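Local coordinates for UPF0311 protein RPA1785 (Rhodopseudomonas palustris, PDB 3C5O) that is of unknown function but belongs to the UPF0311 (DUF3237) family and folds into a closed antiparallel beta-barrel, at residues A17-V22 with A140-D145; I36-G41 with G50-F55. All coordinates share one frame; numbering follows the deposited sequence.

Interaction 1. Residues A17-V22 with A140-D145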
# COMPACT_ATOMS: atom_id res chain seq x y z
N ALA B 17 -16.81 15.78 4.18
CA ALA B 17 -17.37 14.50 3.78
C ALA B 17 -18.51 14.03 4.70
O ALA B 17 -18.30 13.85 5.91
CB ALA B 17 -16.27 13.44 3.73
N ARG B 18 -19.70 13.85 4.13
CA ARG B 18 -20.83 13.25 4.86
C ARG B 18 -20.56 11.76 5.02
O ARG B 18 -20.25 11.05 4.05
CB ARG B 18 -22.19 13.48 4.16
CG ARG B 18 -22.47 14.91 3.71
CD ARG B 18 -23.91 15.15 3.08
NE ARG B 18 -24.53 14.07 2.25
CZ ARG B 18 -25.33 13.10 2.73
NH1 ARG B 18 -25.62 13.00 4.04
NH2 ARG B 18 -25.85 12.19 1.90
N ILE B 19 -20.65 11.27 6.24
CA ILE B 19 -20.29 9.88 6.50
C ILE B 19 -21.53 9.10 6.93
O ILE B 19 -22.46 9.66 7.50
CB ILE B 19 -19.18 9.77 7.57
CG1 ILE B 19 -19.57 10.52 8.85
CG2 ILE B 19 -17.83 10.27 6.99
CD1 ILE B 19 -18.97 9.95 10.12
N GLY B 20 -21.53 7.80 6.62
CA GLY B 20 -22.61 6.91 7.03
C GLY B 20 -22.36 6.16 8.33
O GLY B 20 -21.57 6.57 9.16
N ASP B 21 -23.07 5.05 8.49
CA ASP B 21 -22.98 4.21 9.70
C ASP B 21 -21.74 3.32 9.74
O ASP B 21 -21.30 2.80 8.71
CB ASP B 21 -24.20 3.30 9.75
CG ASP B 21 -25.50 4.06 10.02
OD1 ASP B 21 -25.49 5.00 10.86
OD2 ASP B 21 -26.53 3.68 9.39
N VAL B 22 -21.20 3.12 10.93
CA VAL B 22 -20.09 2.19 11.11
C VAL B 22 -20.46 0.72 10.84
O VAL B 22 -21.43 0.21 11.41
CB VAL B 22 -19.49 2.30 12.50
CG1 VAL B 22 -18.35 1.32 12.65
CG2 VAL B 22 -19.00 3.71 12.73
N ALA B 140 -8.30 17.92 10.46
CA ALA B 140 -9.72 17.56 10.32
C ALA B 140 -10.55 17.66 11.60
O ALA B 140 -10.00 17.92 12.67
CB ALA B 140 -9.86 16.19 9.63
N ALA B 141 -11.86 17.50 11.47
CA ALA B 141 -12.77 17.55 12.61
C ALA B 141 -13.87 16.49 12.43
O ALA B 141 -14.45 16.40 11.36
CB ALA B 141 -13.37 18.92 12.75
N ARG B 142 -14.12 15.70 13.48
CA ARG B 142 -15.11 14.62 13.45
C ARG B 142 -16.39 15.14 14.06
O ARG B 142 -16.41 15.55 15.23
CB ARG B 142 -14.65 13.43 14.30
CG ARG B 142 -14.79 12.02 13.72
CD ARG B 142 -15.92 11.74 12.70
NE ARG B 142 -17.10 11.15 13.33
CZ ARG B 142 -17.42 9.85 13.33
NH1 ARG B 142 -16.65 8.96 12.71
NH2 ARG B 142 -18.53 9.46 13.94
N HIS B 143 -17.46 15.15 13.26
CA HIS B 143 -18.80 15.35 13.79
C HIS B 143 -19.61 14.07 13.59
O HIS B 143 -19.12 13.09 13.02
CB HIS B 143 -19.45 16.56 13.15
CG HIS B 143 -18.69 17.83 13.39
ND1 HIS B 143 -17.96 18.46 12.39
CD2 HIS B 143 -18.52 18.58 14.50
CE1 HIS B 143 -17.39 19.55 12.88
NE2 HIS B 143 -17.72 19.65 14.16
N ALA B 144 -20.85 14.06 14.08
CA ALA B 144 -21.63 12.82 14.11
C ALA B 144 -21.99 12.41 12.69
O ALA B 144 -22.06 11.21 12.39
CB ALA B 144 -22.88 13.00 14.96
N ASP B 145 -22.17 13.41 11.83
CA ASP B 145 -22.73 13.24 10.49
C ASP B 145 -21.73 13.49 9.36
O ASP B 145 -22.03 13.22 8.20
CB ASP B 145 -23.92 14.20 10.30
CG ASP B 145 -23.52 15.69 10.42
OD1 ASP B 145 -22.78 16.07 11.37
OD2 ASP B 145 -23.96 16.50 9.58
O HOH W 1 -25.03 14.96 6.65
O HOH W 2 -24.19 9.18 10.49
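Ile19 meets Arg142 through one methyl group. CD1 of Ile19 sits over the centre of one guanidinium face, 3.6 Å from CZ of Arg142. The two side chains cross obliquely. Ile19 holds CG1 between its backbone N and carbonyl carbon (chi1 54°). In this position CG1 also packs against the Asp145 carbonyl, 3.7 Å from Asp145 O. The Arg142 chain bends at chi2 and chi3. Its NE makes a weak hydrogen bond to His143 O (2.8 Å), which may help to fix the turn of the guanidinium under the methyl.

The backbone adds one hydrogen bond between the segments, from Ile19 N to Asp145 O at 3.1 Å. It is fairly straight at the hydrogen (165°), with the N above the carbonyl plane. The same oxygen takes a CA-H...O contact from Arg18 CA at 3.5 Å. Weak water links add to this, one between Arg18 NH1 and Asp145 OD2, the other between Ile19 O and Ala144 O. Asp145 and Arg18 make no direct salt bridge.

An alanine at Ile19 would probably leave the guanidinium face of Arg142 without its methyl cover and open a gap beside the Asp145 carbonyl.

Residues 143-145 belong to the turn between strands 136-142 and 146-154. Ala17 also makes a backbone hydrogen bond with Val147, so the contact lies where the first and last strands meet to close the antiparallel beta-barrel.

Interaction 2. Residues I36-G41 with G50-F55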
# COMPACT_ATOMS: atom_id res chain seq x y z
N ILE B 36 -16.50 3.06 7.36
CA ILE B 36 -17.44 4.17 7.42
C ILE B 36 -17.70 4.70 6.01
O ILE B 36 -16.84 5.33 5.42
CB ILE B 36 -16.90 5.32 8.30
CG1 ILE B 36 -16.52 4.79 9.69
CG2 ILE B 36 -17.92 6.45 8.38
CD1 ILE B 36 -16.97 5.63 10.80
N PRO B 37 -18.91 4.45 5.48
CA PRO B 37 -19.23 4.84 4.12
C PRO B 37 -19.24 6.36 3.93
O PRO B 37 -19.68 7.08 4.82
CB PRO B 37 -20.63 4.28 3.93
CG PRO B 37 -20.74 3.21 4.95
CD PRO B 37 -20.05 3.79 6.11
N ILE B 38 -18.78 6.81 2.77
CA ILE B 38 -18.80 8.21 2.40
C ILE B 38 -20.02 8.43 1.49
O ILE B 38 -20.15 7.77 0.45
CB ILE B 38 -17.47 8.60 1.73
CG1 ILE B 38 -16.38 8.68 2.82
CG2 ILE B 38 -17.62 9.95 0.96
CD1 ILE B 38 -14.97 8.64 2.28
N LEU B 39 -20.92 9.33 1.91
CA LEU B 39 -22.24 9.50 1.29
C LEU B 39 -22.34 10.68 0.33
O LEU B 39 -23.26 10.73 -0.47
CB LEU B 39 -23.32 9.65 2.37
CG LEU B 39 -23.44 8.49 3.37
CD1 LEU B 39 -24.54 8.75 4.40
CD2 LEU B 39 -23.68 7.18 2.64
N GLY B 40 -21.38 11.59 0.40
CA GLY B 40 -21.41 12.87 -0.32
C GLY B 40 -20.56 13.90 0.43
O GLY B 40 -19.76 13.54 1.30
N GLY B 41 -20.76 15.16 0.10
CA GLY B 41 -20.01 16.26 0.66
C GLY B 41 -19.68 17.33 -0.36
O GLY B 41 -20.22 17.34 -1.48
N GLY B 50 -16.35 21.89 -5.49
CA GLY B 50 -16.69 20.55 -5.91
C GLY B 50 -17.71 19.86 -5.05
O GLY B 50 -18.10 20.35 -4.00
N GLN B 51 -18.16 18.71 -5.51
CA GLN B 51 -19.13 17.92 -4.80
C GLN B 51 -18.45 16.56 -4.60
O GLN B 51 -17.88 16.02 -5.55
CB GLN B 51 -20.38 17.79 -5.68
CG GLN B 51 -21.74 17.90 -4.98
CD GLN B 51 -21.96 19.20 -4.20
OE1 GLN B 51 -21.49 20.28 -4.58
NE2 GLN B 51 -22.67 19.09 -3.09
N VAL B 52 -18.46 16.04 -3.37
CA VAL B 52 -17.90 14.72 -3.08
C VAL B 52 -18.91 13.75 -3.65
O VAL B 52 -20.13 13.93 -3.44
CB VAL B 52 -17.67 14.45 -1.57
CG1 VAL B 52 -17.29 12.96 -1.33
CG2 VAL B 52 -16.59 15.37 -1.00
N LEU B 53 -18.42 12.75 -4.39
CA LEU B 53 -19.30 11.80 -5.05
C LEU B 53 -19.86 10.77 -4.07
O LEU B 53 -19.21 10.47 -3.05
CB LEU B 53 -18.59 11.16 -6.26
CG LEU B 53 -18.18 12.13 -7.39
CD1 LEU B 53 -17.39 11.37 -8.47
CD2 LEU B 53 -19.37 12.88 -8.02
N PRO B 54 -21.09 10.26 -4.32
CA PRO B 54 -21.80 9.39 -3.40
C PRO B 54 -21.26 7.97 -3.26
O PRO B 54 -22.04 7.01 -3.33
CB PRO B 54 -23.22 9.36 -3.99
CG PRO B 54 -23.03 9.61 -5.44
CD PRO B 54 -21.91 10.59 -5.51
N PHE B 55 -19.96 7.81 -3.05
CA PHE B 55 -19.40 6.47 -2.89
C PHE B 55 -18.02 6.54 -2.23
O PHE B 55 -17.46 7.63 -2.09
CB PHE B 55 -19.33 5.70 -4.23
CG PHE B 55 -18.49 6.37 -5.27
CD1 PHE B 55 -17.09 6.31 -5.20
CD2 PHE B 55 -19.08 7.09 -6.32
CE1 PHE B 55 -16.30 6.95 -6.17
CE2 PHE B 55 -18.30 7.73 -7.30
CZ PHE B 55 -16.90 7.66 -7.22
O HOH W 3 -22.72 15.14 -2.75
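Val52 N donates to Gly41 O at 2.9 Å, coming from above the plane of that carbonyl (70° out of it). The Gln51 carboxamide lies near the same oxygen, but its angle is poor for a hydrogen bond and the side chain has two conformers, so its part is doubtful. The Phe55 side chain starts away from 36-41 and packs on Ile35 of the second subunit.

Val52 lies against the glycine backbone. Its CB is 3.6 Å from Gly40 C, and CG2 is 3.7 Å from Gly41 C. A CB on Gly41 would press on CG2 of Val52 and on the preceding carbonyl, so glycine suits this place. CG1 of Val52, anti to its backbone N (chi1 171°), reaches CG2 of Ile38 at 3.8 Å. These two side chains cross at about a right angle. Val52 O takes a hydrogen bond from a water (2.9 Å) that also has a weak link to Gly41 N.

Pro54 centres an inverse gamma turn, and pairing resumes beyond it with Ile38 and Gly56. The hairpin 32-45/48-62 lies between strands 9-27 and 68-78, and Tyr74 of the latter touches both Ile38 and Val52.

The centres of the two interactions are about 11 Å apart in one barrel sheet. Along the chain the order is 17-22, 36-41, 50-55, 140-145, so interaction 2 is nested within the loop that interaction 1 closes. Strands 9-27 and 32-45 are sheet neighbours and join them directly. Gly20 N lies 2.7 Å from Pro37 O, and Leu39 N lies 2.8 Å from Arg18 O, both probable hydrogen bonds. Val22 also packs on Ile36. Interaction 2 ties an early hairpin together, while interaction 1 brings distant parts of the chain to the closing seam. Together they cover adjoining parts of a single DUF3237 barrel.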